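PDB 2V4V: GH59 galactosidase from Clostridium cellulolyticum, which binds plant cell-wall polysaccharide through this family 6 carbohydrate-binding module, captured here with xylose, and as a whole enzyme probably hydrolyses glycosidic linkages. Local coordinates for residues Val50-Arg56 / Leu122-Ser128; Ile78-Val83 / Ala95-Ser100; Glu28-Glu34 / Gly117-Asn123. All coordinates share one frame; numbering follows the deposited sequence.

Contact 1 of 3, residues Val50-Arg56 / Leu122-Ser128. With NA (sodium ion), chain C.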
loop_
_atom_site.group_PDB
_atom_site.type_symbol
_atom_site.label_atom_id
_atom_site.label_comp_id
_atom_site.label_asym_id
_atom_site.label_seq_id
_atom_site.Cartn_x
_atom_site.Cartn_y
_atom_site.Cartn_z
ATOM N N VAL A 50 0.350 -13.016 11.051
ATOM C CA VAL A 50 -0.137 -12.303 9.835
ATOM C C VAL A 50 -0.652 -13.271 8.767
ATOM O O VAL A 50 -0.025 -14.312 8.524
ATOM C CB VAL A 50 0.940 -11.361 9.200
ATOM C CG1 VAL A 50 2.056 -12.164 8.458
ATOM C CG2 VAL A 50 0.261 -10.351 8.253
ATOM N N GLY A 51 -1.796 -12.949 8.156
ATOM C CA GLY A 51 -2.313 -13.760 7.058
ATOM C C GLY A 51 -2.784 -12.971 5.823
ATOM O O GLY A 51 -2.950 -13.522 4.750
ATOM N N GLY A 52 -2.976 -11.660 5.983
ATOM C CA GLY A 52 -3.591 -10.897 4.902
ATOM C C GLY A 52 -3.285 -9.415 4.938
ATOM O O GLY A 52 -2.730 -8.910 5.898
ATOM N N PHE A 53 -3.720 -8.728 3.882
ATOM C CA PHE A 53 -3.467 -7.267 3.712
ATOM C C PHE A 53 -4.691 -6.675 3.015
ATOM O O PHE A 53 -5.252 -7.291 2.101
ATOM C CB PHE A 53 -2.236 -7.112 2.834
ATOM C CG PHE A 53 -1.931 -5.691 2.361
ATOM C CD1 PHE A 53 -1.073 -4.855 3.090
ATOM C CD2 PHE A 53 -2.415 -5.242 1.130
ATOM C CE1 PHE A 53 -0.723 -3.612 2.594
ATOM C CE2 PHE A 53 -2.074 -3.986 0.638
ATOM C CZ PHE A 53 -1.224 -3.172 1.382
ATOM N N GLN A 54 -5.089 -5.488 3.476
ATOM C CA GLN A 54 -6.245 -4.776 2.951
ATOM C C GLN A 54 -5.813 -3.354 2.687
ATOM O O GLN A 54 -5.246 -2.695 3.577
ATOM C CB GLN A 54 -7.382 -4.841 3.984
ATOM C CG GLN A 54 -8.674 -4.112 3.623
ATOM C CD GLN A 54 -9.618 -3.990 4.824
ATOM O OE1 GLN A 54 -9.212 -4.188 5.985
ATOM N NE2 GLN A 54 -10.867 -3.613 4.556
ATOM N N ALA A 55 -6.067 -2.884 1.465
ATOM C CA ALA A 55 -5.730 -1.497 1.118
ATOM C C ALA A 55 -6.955 -0.760 0.580
ATOM O O ALA A 55 -7.737 -1.323 -0.200
ATOM C CB ALA A 55 -4.636 -1.482 0.064
ATOM N N ARG A 56 -7.100 0.502 1.021
ATOM C CA ARG A 56 -8.227 1.335 0.569
ATOM C C ARG A 56 -7.751 2.181 -0.620
ATOM O O ARG A 56 -6.912 3.045 -0.437
ATOM C CB ARG A 56 -8.687 2.226 1.735
ATOM C CG ARG A 56 -9.940 3.007 1.474
ATOM C CD ARG A 56 -11.146 2.050 1.417
ATOM N NE ARG A 56 -12.348 2.828 1.124
ATOM C CZ ARG A 56 -13.544 2.298 0.858
ATOM N NH1 ARG A 56 -13.709 0.964 0.876
ATOM N NH2 ARG A 56 -14.564 3.108 0.566
ATOM N N LEU A 122 -3.857 5.643 -2.806
ATOM C CA LEU A 122 -3.916 4.772 -1.611
ATOM C C LEU A 122 -4.279 5.650 -0.434
ATOM O O LEU A 122 -3.565 6.598 -0.147
ATOM C CB LEU A 122 -2.550 4.076 -1.375
ATOM C CG LEU A 122 -2.375 3.246 -0.108
ATOM C CD1 LEU A 122 -3.283 1.973 -0.144
ATOM C CD2 LEU A 122 -0.905 2.824 -0.057
ATOM N N ASN A 123 -5.395 5.326 0.226
ATOM C CA ASN A 123 -5.855 6.097 1.363
ATOM C C ASN A 123 -5.231 5.584 2.675
ATOM O O ASN A 123 -4.555 6.312 3.410
ATOM C CB ASN A 123 -7.395 6.039 1.389
ATOM C CG ASN A 123 -8.009 6.812 2.544
ATOM O OD1 ASN A 123 -7.305 7.423 3.376
ATOM N ND2 ASN A 123 -9.347 6.788 2.616
ATOM N N TRP A 124 -5.387 4.286 2.932
ATOM C CA TRP A 124 -4.842 3.647 4.134
ATOM C C TRP A 124 -4.715 2.145 3.853
ATOM O O TRP A 124 -5.197 1.671 2.841
ATOM C CB TRP A 124 -5.715 3.932 5.381
ATOM C CG TRP A 124 -7.146 3.521 5.277
ATOM C CD1 TRP A 124 -8.199 4.324 4.931
ATOM C CD2 TRP A 124 -7.703 2.216 5.496
ATOM N NE1 TRP A 124 -9.370 3.624 4.928
ATOM C CE2 TRP A 124 -9.097 2.324 5.291
ATOM C CE3 TRP A 124 -7.165 0.984 5.917
ATOM C CZ2 TRP A 124 -9.962 1.229 5.424
ATOM C CZ3 TRP A 124 -8.021 -0.113 6.027
ATOM C CH2 TRP A 124 -9.408 0.033 5.805
ATOM N N PHE A 125 -4.012 1.421 4.726
ATOM C CA PHE A 125 -3.984 -0.024 4.567
ATOM C C PHE A 125 -3.854 -0.627 5.957
ATOM O O PHE A 125 -3.579 0.066 6.957
ATOM C CB PHE A 125 -2.791 -0.445 3.701
ATOM C CG PHE A 125 -1.468 0.015 4.256
ATOM C CD1 PHE A 125 -0.698 -0.883 4.978
ATOM C CD2 PHE A 125 -0.989 1.307 4.044
ATOM C CE1 PHE A 125 0.521 -0.514 5.506
ATOM C CE2 PHE A 125 0.226 1.686 4.583
ATOM C CZ PHE A 125 0.977 0.786 5.286
ATOM N N THR A 126 -4.014 -1.941 5.994
ATOM C CA THR A 126 -3.790 -2.663 7.266
ATOM C C THR A 126 -3.474 -4.124 6.973
ATOM O O THR A 126 -3.749 -4.615 5.850
ATOM C CB THR A 126 -5.057 -2.607 8.196
ATOM O OG1 THR A 126 -4.745 -3.094 9.518
ATOM C CG2 THR A 126 -6.234 -3.388 7.563
ATOM N N PHE A 127 -2.882 -4.827 7.947
ATOM C CA PHE A 127 -2.745 -6.278 7.811
ATOM C C PHE A 127 -3.773 -6.999 8.704
ATOM O O PHE A 127 -4.261 -6.437 9.690
ATOM C CB PHE A 127 -1.360 -6.747 8.216
ATOM C CG PHE A 127 -0.287 -6.285 7.285
ATOM C CD1 PHE A 127 0.157 -7.128 6.258
ATOM C CD2 PHE A 127 0.293 -5.013 7.417
ATOM C CE1 PHE A 127 1.180 -6.716 5.388
ATOM C CE2 PHE A 127 1.337 -4.591 6.571
ATOM C CZ PHE A 127 1.756 -5.424 5.532
ATOM N N SER A 128 -4.069 -8.247 8.363
ATOM C CA SER A 128 -5.019 -9.049 9.166
ATOM C C SER A 128 -4.312 -10.297 9.632
ATOM O O SER A 128 -3.402 -10.782 8.972
ATOM C CB SER A 128 -6.237 -9.430 8.327
ATOM O OG SER A 128 -5.802 -10.025 7.089
HETATM NA NA NA C . -5.265 8.444 4.232
HETATM O O HOH W 1 -5.893 10.212 5.848
#
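The ring of Trp-124 lies against the aliphatic start of Arg-56: CB of Arg-56 stands 3.6 Å from the centroid of the indole five-membered ring and 14° off its normal, a CH-pi contact over the face. A bend at chi2 then turns the arginine chain away, and its guanidinium forms salt bridges with Glu-25 and Asp-94. On the same side of the sheet, Gln-54 runs alongside Thr-126, with OE1 of Gln-54 3.5 Å from CG2 of Thr-126. The other side is aromatic. Phe-53 directs its edge at the face of Phe-127, planes 66° apart and centroids 5.3 Å apart, while its CE1 lies 3.6 Å from CD1 of Phe-125. Two backbone bonds between Gln-54 and Thr-126 set the register that places Phe-53 opposite Phe-127. Arg-56 N donates to Trp-124 O with an almost straight N-H...O angle of 177°, and Asn-123 N donates to Arg-56 O. O and OD1 of Asn-123 both bind the sodium ion, at 2.4 Å each; its ND2 is hydrogen-bonded to Glu-25. At the far end Ser-128 O accepts from Gly-51 N (2.8 Å) and Gly-52 N (3.1 Å), a classic beta bulge in an antiparallel strand pair of the family 6 beta-sandwich.

Contact 2 of 3, residues Ile78-Val83 / Ala95-Ser100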
loop_
_atom_site.group_PDB
_atom_site.type_symbol
_atom_site.label_atom_id
_atom_site.label_comp_id
_atom_site.label_asym_id
_atom_site.label_seq_id
_atom_site.Cartn_x
_atom_site.Cartn_y
_atom_site.Cartn_z
ATOM N N ILE A 78 6.434 -10.345 0.546
ATOM C CA ILE A 78 5.532 -11.131 1.386
ATOM C C ILE A 78 4.088 -11.142 0.872
ATOM O O ILE A 78 3.263 -11.898 1.380
ATOM C CB ILE A 78 5.584 -10.723 2.872
ATOM C CG1 ILE A 78 5.051 -9.287 3.036
ATOM C CG2 ILE A 78 6.987 -10.875 3.368
ATOM C CD1 ILE A 78 4.858 -8.828 4.481
ATOM N N GLY A 79 3.805 -10.349 -0.174
ATOM C CA GLY A 79 2.511 -10.431 -0.820
ATOM C C GLY A 79 2.432 -9.460 -1.962
ATOM O O GLY A 79 3.236 -8.525 -2.011
ATOM N N THR A 80 1.460 -9.657 -2.860
ATOM C CA THR A 80 1.270 -8.745 -3.986
ATOM C C THR A 80 -0.222 -8.503 -4.056
ATOM O O THR A 80 -1.003 -9.446 -4.306
ATOM C CB THR A 80 1.771 -9.392 -5.316
ATOM O OG1 THR A 80 3.168 -9.708 -5.177
ATOM C CG2 THR A 80 1.628 -8.397 -6.471
ATOM N N CYS A 81 -0.616 -7.247 -3.815
ATOM C CA CYS A 81 -2.050 -6.931 -3.695
ATOM C C CYS A 81 -2.527 -6.396 -5.044
ATOM O O CYS A 81 -2.075 -5.323 -5.481
ATOM C CB CYS A 81 -2.227 -5.821 -2.685
ATOM S SG CYS A 81 -3.994 -5.621 -2.259
ATOM N N PRO A 82 -3.445 -7.121 -5.709
ATOM C CA PRO A 82 -3.903 -6.603 -6.991
ATOM C C PRO A 82 -4.882 -5.480 -6.761
ATOM O O PRO A 82 -5.766 -5.553 -5.897
ATOM C CB PRO A 82 -4.628 -7.803 -7.638
ATOM C CG PRO A 82 -5.173 -8.578 -6.465
ATOM C CD PRO A 82 -4.123 -8.382 -5.331
ATOM N N VAL A 83 -4.752 -4.425 -7.581
ATOM C CA VAL A 83 -5.668 -3.273 -7.510
ATOM C C VAL A 83 -6.340 -3.047 -8.867
ATOM O O VAL A 83 -5.644 -3.046 -9.876
ATOM C CB VAL A 83 -4.888 -1.966 -7.166
ATOM C CG1 VAL A 83 -5.808 -0.769 -7.278
ATOM C CG2 VAL A 83 -4.215 -2.070 -5.759
ATOM N N ALA A 95 -8.920 -3.355 -1.730
ATOM C CA ALA A 95 -8.119 -4.350 -2.456
ATOM C C ALA A 95 -7.536 -5.253 -1.386
ATOM O O ALA A 95 -7.181 -4.770 -0.275
ATOM C CB ALA A 95 -7.016 -3.658 -3.283
ATOM N N LYS A 96 -7.424 -6.554 -1.663
ATOM C CA LYS A 96 -7.035 -7.471 -0.590
ATOM C C LYS A 96 -6.153 -8.591 -1.170
ATOM O O LYS A 96 -6.354 -9.008 -2.316
ATOM C CB LYS A 96 -8.309 -8.103 0.009
ATOM C CG LYS A 96 -9.142 -7.035 0.769
ATOM C CD LYS A 96 -10.529 -7.510 1.166
ATOM C CE LYS A 96 -11.523 -7.400 -0.004
ATOM N NZ LYS A 96 -12.919 -7.640 0.515
ATOM N N CYS A 97 -5.253 -9.104 -0.329
ATOM C CA CYS A 97 -4.442 -10.254 -0.718
ATOM C C CYS A 97 -3.977 -11.036 0.514
ATOM O O CYS A 97 -4.059 -10.546 1.677
ATOM C CB CYS A 97 -3.232 -9.863 -1.565
ATOM S SG CYS A 97 -2.031 -8.831 -0.625
ATOM N N THR A 98 -3.524 -12.259 0.258
ATOM C CA THR A 98 -2.889 -12.996 1.322
ATOM C C THR A 98 -1.437 -12.553 1.495
ATOM O O THR A 98 -0.809 -11.978 0.592
ATOM C CB THR A 98 -2.919 -14.507 1.035
ATOM O OG1 THR A 98 -2.282 -14.774 -0.215
ATOM C CG2 THR A 98 -4.364 -15.023 1.021
ATOM N N VAL A 99 -0.878 -12.880 2.655
ATOM C CA VAL A 99 0.494 -12.476 2.983
ATOM C C VAL A 99 1.166 -13.694 3.587
ATOM O O VAL A 99 0.538 -14.432 4.362
ATOM C CB VAL A 99 0.440 -11.307 3.982
ATOM C CG1 VAL A 99 1.799 -10.970 4.613
ATOM C CG2 VAL A 99 -0.100 -10.088 3.191
ATOM N N SER A 100 2.404 -13.920 3.159
ATOM C CA SER A 100 3.250 -15.012 3.699
ATOM C C SER A 100 3.529 -14.789 5.175
ATOM O O SER A 100 3.572 -13.662 5.646
ATOM C CB SER A 100 4.592 -15.008 2.979
ATOM O OG SER A 100 4.405 -15.323 1.585
HETATM O O HOH W 2 2.858 -14.611 -0.355
HETATM O O HOH W 3 -0.019 -12.147 -2.090
#
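Ile-78 lays its CD1 against CG1 of Val-99, 3.7 Å away, the two side chains meeting at a slant. This is packing between edge strands of a beta-sandwich: 78-83 borders the five-strand sheet and 95-98 the four-strand sheet. Although the strands run nearly antiparallel (154°), their axes stay 5.6 Å apart at closest, and the one direct backbone hydrogen bond across the segments, from Ser-100 N to Ile-78 O, comes where the second strand has ended. Farther along, the two cysteines and Ala-95 carry the packing. SG of Cys-81 and SG of Cys-97 are 4.1 Å apart, too far for a disulfide. With its SG anti to the backbone N (chi1 -169°), Cys-81 reaches Ala-95, whose CB is 3.7 Å from that sulfur. The same methyl lies 3.5 Å from Pro-82 O and also touches Val-83 CG2. Behind this layer, Phe-53 packs on Cys-81, Cys-97 and Val-99. Water takes over part of the polar pairing. One molecule joins Ile-78 O to Ser-100 OG; a second accepts from Thr-80 N at 3.0 Å and donates to Thr-98 O at 2.8 Å, bridging two strands that lack a direct bond there.

Contact 3 of 3, residues Glu28-Glu34 / Gly117-Asn123. With NA (sodium ion), chain C; XYP (beta-D-xylopyranose), chain B.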
loop_
_atom_site.group_PDB
_atom_site.type_symbol
_atom_site.label_atom_id
_atom_site.label_comp_id
_atom_site.label_asym_id
_atom_site.label_seq_id
_atom_site.Cartn_x
_atom_site.Cartn_y
_atom_site.Cartn_z
ATOM N N GLU A 28 -6.155 12.219 3.614
ATOM C CA GLU A 28 -5.275 12.317 2.434
ATOM C C GLU A 28 -5.128 10.981 1.756
ATOM O O GLU A 28 -5.299 9.933 2.402
ATOM C CB GLU A 28 -3.894 12.750 2.832
ATOM C CG GLU A 28 -3.902 13.941 3.801
ATOM C CD GLU A 28 -2.514 14.459 4.053
ATOM O OE1 GLU A 28 -2.210 14.574 5.279
ATOM O OE2 GLU A 28 -1.769 14.735 3.059
ATOM N N ASP A 29 -4.813 11.024 0.460
ATOM C CA ASP A 29 -4.334 9.815 -0.215
ATOM C C ASP A 29 -2.932 10.041 -0.780
ATOM O O ASP A 29 -2.545 11.184 -1.095
ATOM C CB ASP A 29 -5.297 9.339 -1.331
ATOM C CG ASP A 29 -5.450 10.373 -2.440
ATOM O OD1 ASP A 29 -6.387 11.222 -2.323
ATOM O OD2 ASP A 29 -4.606 10.323 -3.415
ATOM N N VAL A 30 -2.207 8.928 -0.923
ATOM C CA VAL A 30 -0.986 8.931 -1.687
ATOM C C VAL A 30 -1.417 8.744 -3.126
ATOM O O VAL A 30 -2.049 7.724 -3.492
ATOM C CB VAL A 30 -0.059 7.787 -1.238
ATOM C CG1 VAL A 30 0.956 7.481 -2.271
ATOM C CG2 VAL A 30 0.610 8.185 0.080
ATOM N N GLY A 31 -1.104 9.764 -3.930
ATOM C CA GLY A 31 -1.412 9.717 -5.361
ATOM C C GLY A 31 -0.173 9.967 -6.227
ATOM O O GLY A 31 0.957 9.946 -5.754
ATOM N N PHE A 32 -0.438 10.224 -7.507
ATOM C CA PHE A 32 0.621 10.383 -8.508
ATOM C C PHE A 32 1.556 9.176 -8.501
ATOM O O PHE A 32 2.780 9.318 -8.498
ATOM C CB PHE A 32 1.359 11.697 -8.277
ATOM C CG PHE A 32 0.398 12.883 -8.170
ATOM C CD1 PHE A 32 0.112 13.706 -9.300
ATOM C CD2 PHE A 32 -0.253 13.164 -6.988
ATOM C CE1 PHE A 32 -0.778 14.745 -9.217
ATOM C CE2 PHE A 32 -1.135 14.229 -6.924
ATOM C CZ PHE A 32 -1.383 15.020 -8.041
ATOM N N VAL A 33 0.932 7.971 -8.515
ATOM C CA VAL A 33 1.671 6.702 -8.419
ATOM C C VAL A 33 1.918 6.169 -9.816
ATOM O O VAL A 33 0.967 5.896 -10.575
ATOM C CB VAL A 33 0.823 5.698 -7.645
ATOM C CG1 VAL A 33 1.480 4.331 -7.679
ATOM C CG2 VAL A 33 0.595 6.197 -6.194
ATOM N N GLU A 34 3.210 5.997 -10.114
ATOM C CA GLU A 34 3.623 5.371 -11.359
ATOM C C GLU A 34 4.493 4.149 -11.057
ATOM O O GLU A 34 5.009 3.979 -9.922
ATOM C CB GLU A 34 4.407 6.345 -12.254
ATOM C CG GLU A 34 3.538 7.494 -12.719
ATOM C CD GLU A 34 4.281 8.405 -13.672
ATOM O OE1 GLU A 34 4.450 8.014 -14.871
ATOM O OE2 GLU A 34 4.680 9.510 -13.245
ATOM N N GLY A 117 1.470 4.978 -17.105
ATOM C CA GLY A 117 0.507 5.940 -16.590
ATOM C C GLY A 117 0.334 5.833 -15.086
ATOM O O GLY A 117 1.089 5.122 -14.424
ATOM N N TYR A 118 -0.658 6.533 -14.539
ATOM C CA TYR A 118 -0.888 6.485 -13.103
ATOM C C TYR A 118 -1.669 5.226 -12.752
ATOM O O TYR A 118 -2.554 4.786 -13.523
ATOM C CB TYR A 118 -1.686 7.684 -12.716
ATOM C CG TYR A 118 -0.963 8.980 -12.907
ATOM C CD1 TYR A 118 0.166 9.312 -12.145
ATOM C CD2 TYR A 118 -1.455 9.929 -13.799
ATOM C CE1 TYR A 118 0.806 10.542 -12.310
ATOM C CE2 TYR A 118 -0.824 11.167 -13.951
ATOM C CZ TYR A 118 0.287 11.475 -13.187
ATOM O OH TYR A 118 0.904 12.706 -13.339
ATOM N N LEU A 119 -1.331 4.650 -11.596
ATOM C CA LEU A 119 -1.874 3.341 -11.254
ATOM C C LEU A 119 -3.108 3.401 -10.319
ATOM O O LEU A 119 -4.201 2.861 -10.653
ATOM C CB LEU A 119 -0.783 2.466 -10.620
ATOM C CG LEU A 119 0.496 2.329 -11.466
ATOM C CD1 LEU A 119 1.402 1.429 -10.729
ATOM C CD2 LEU A 119 0.290 1.805 -12.863
ATOM N N PHE A 120 -2.930 3.987 -9.133
ATOM C CA PHE A 120 -4.052 4.059 -8.171
ATOM C C PHE A 120 -3.638 5.055 -7.095
ATOM O O PHE A 120 -2.447 5.498 -7.066
ATOM C CB PHE A 120 -4.319 2.682 -7.505
ATOM C CG PHE A 120 -3.027 1.908 -7.134
ATOM C CD1 PHE A 120 -2.253 2.249 -6.019
ATOM C CD2 PHE A 120 -2.559 0.882 -7.986
ATOM C CE1 PHE A 120 -1.036 1.543 -5.762
ATOM C CE2 PHE A 120 -1.379 0.183 -7.731
ATOM C CZ PHE A 120 -0.634 0.503 -6.619
ATOM N N ASN A 121 -4.634 5.474 -6.304
ATOM C CA ASN A 121 -4.417 6.309 -5.098
ATOM C C ASN A 121 -4.625 5.395 -3.877
ATOM O O ASN A 121 -5.505 4.502 -3.910
ATOM C CB ASN A 121 -5.448 7.449 -5.033
ATOM C CG ASN A 121 -5.260 8.486 -6.112
ATOM O OD1 ASN A 121 -6.203 9.257 -6.458
ATOM N ND2 ASN A 121 -4.076 8.495 -6.689
ATOM N N LEU A 122 -3.857 5.643 -2.806
ATOM C CA LEU A 122 -3.916 4.772 -1.611
ATOM C C LEU A 122 -4.279 5.650 -0.434
ATOM O O LEU A 122 -3.565 6.598 -0.147
ATOM C CB LEU A 122 -2.550 4.076 -1.375
ATOM C CG LEU A 122 -2.375 3.246 -0.108
ATOM C CD1 LEU A 122 -3.283 1.973 -0.144
ATOM C CD2 LEU A 122 -0.905 2.824 -0.057
ATOM N N ASN A 123 -5.395 5.326 0.226
ATOM C CA ASN A 123 -5.855 6.097 1.363
ATOM C C ASN A 123 -5.231 5.584 2.675
ATOM O O ASN A 123 -4.555 6.312 3.410
ATOM C CB ASN A 123 -7.395 6.039 1.389
ATOM C CG ASN A 123 -8.009 6.812 2.544
ATOM O OD1 ASN A 123 -7.305 7.423 3.376
ATOM N ND2 ASN A 123 -9.347 6.788 2.616
HETATM NA NA NA C . -5.265 8.444 4.232
HETATM O O1 XYP B . -4.524 14.326 -11.654
HETATM C C1 XYP B . -3.911 13.370 -10.803
HETATM C C2 XYP B . -4.903 13.116 -9.678
HETATM C C3 XYP B . -4.351 12.064 -8.731
HETATM C C4 XYP B . -3.867 10.846 -9.514
HETATM C C5 XYP B . -2.964 11.276 -10.679
HETATM O O2 XYP B . -5.114 14.275 -8.882
HETATM O O3 XYP B . -5.331 11.681 -7.780
HETATM O O4 XYP B . -3.128 9.971 -8.693
HETATM O O5 XYP B . -3.650 12.205 -11.490
HETATM O O HOH W 1 -5.893 10.212 5.848
HETATM O O HOH W 4 -1.936 7.522 -8.982
#
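The xylose pocket of this carbohydrate-binding module is built where residues 28-34 meet 117-123, and the sugar sits in the corner between two aromatic rings set at about a right angle. Tyr-118 places its ring face under the pyranose, with C5 of the xylose 3.6 Å above the ring plane and over its centre. Phe-32 turns a face to the sugar as well, its CE1 3.8 Å from C1 of the xylose. Phe-32 N donates to O4 of the xylose at 3.0 Å (N-H...O 162°), and Asn-121 borders the same part of the sugar. Trp-89, Glu-21 and Gly-31 complete the pocket, Trp-89 also touching Tyr-118 and Asn-121. A water reaches O4 too: it accepts from Val-33 N and donates to Phe-120 O at 2.8 Å, tying both segments to the ligand. Below the pocket, Val-33 O takes the N-H of Leu-119 at 2.8 Å and also lies in plane at the edge of the Tyr-118 ring. Val-30 and Leu-122 exchange two backbone bonds as a single antiparallel bridge, beyond which Glu-28 O binds the sodium ion at 2.4 Å, a site completed by Asn-123, Glu-8, Glu-10 and water. Strand 28-31 pairs on its other side with strand 19-22, whose Glu-21 also bonds the xylose, while Leu-122 packs on Ala-55 and Val-57 of strand 52-59.

How the contacts relate
Contacts 1 and 2 are neighbours, their centres about 8 Å apart, and are stitched together by strand 52-59 running beside 91-98: Phe-53 N lies 2.9 Å from Cys-97 O, a probable hydrogen bond. Contact 1, nearest the chain centre and with no exposed residue, is regular backbone pairing within one sheet, half facing an aromatic core. Contact 2, the most exposed, joins the edges of two sheets through sulfur, methyl groups and water. Contact 3 is largely buried but reaches the surface at the sugar pocket, about 16 Å from contact 1, centre to centre. It shares Leu-122, Asn-123 and the sodium ion with contact 1, and meets contact 2 where Val-83 packs on Phe-120. Among the three, it alone adds sugar recognition.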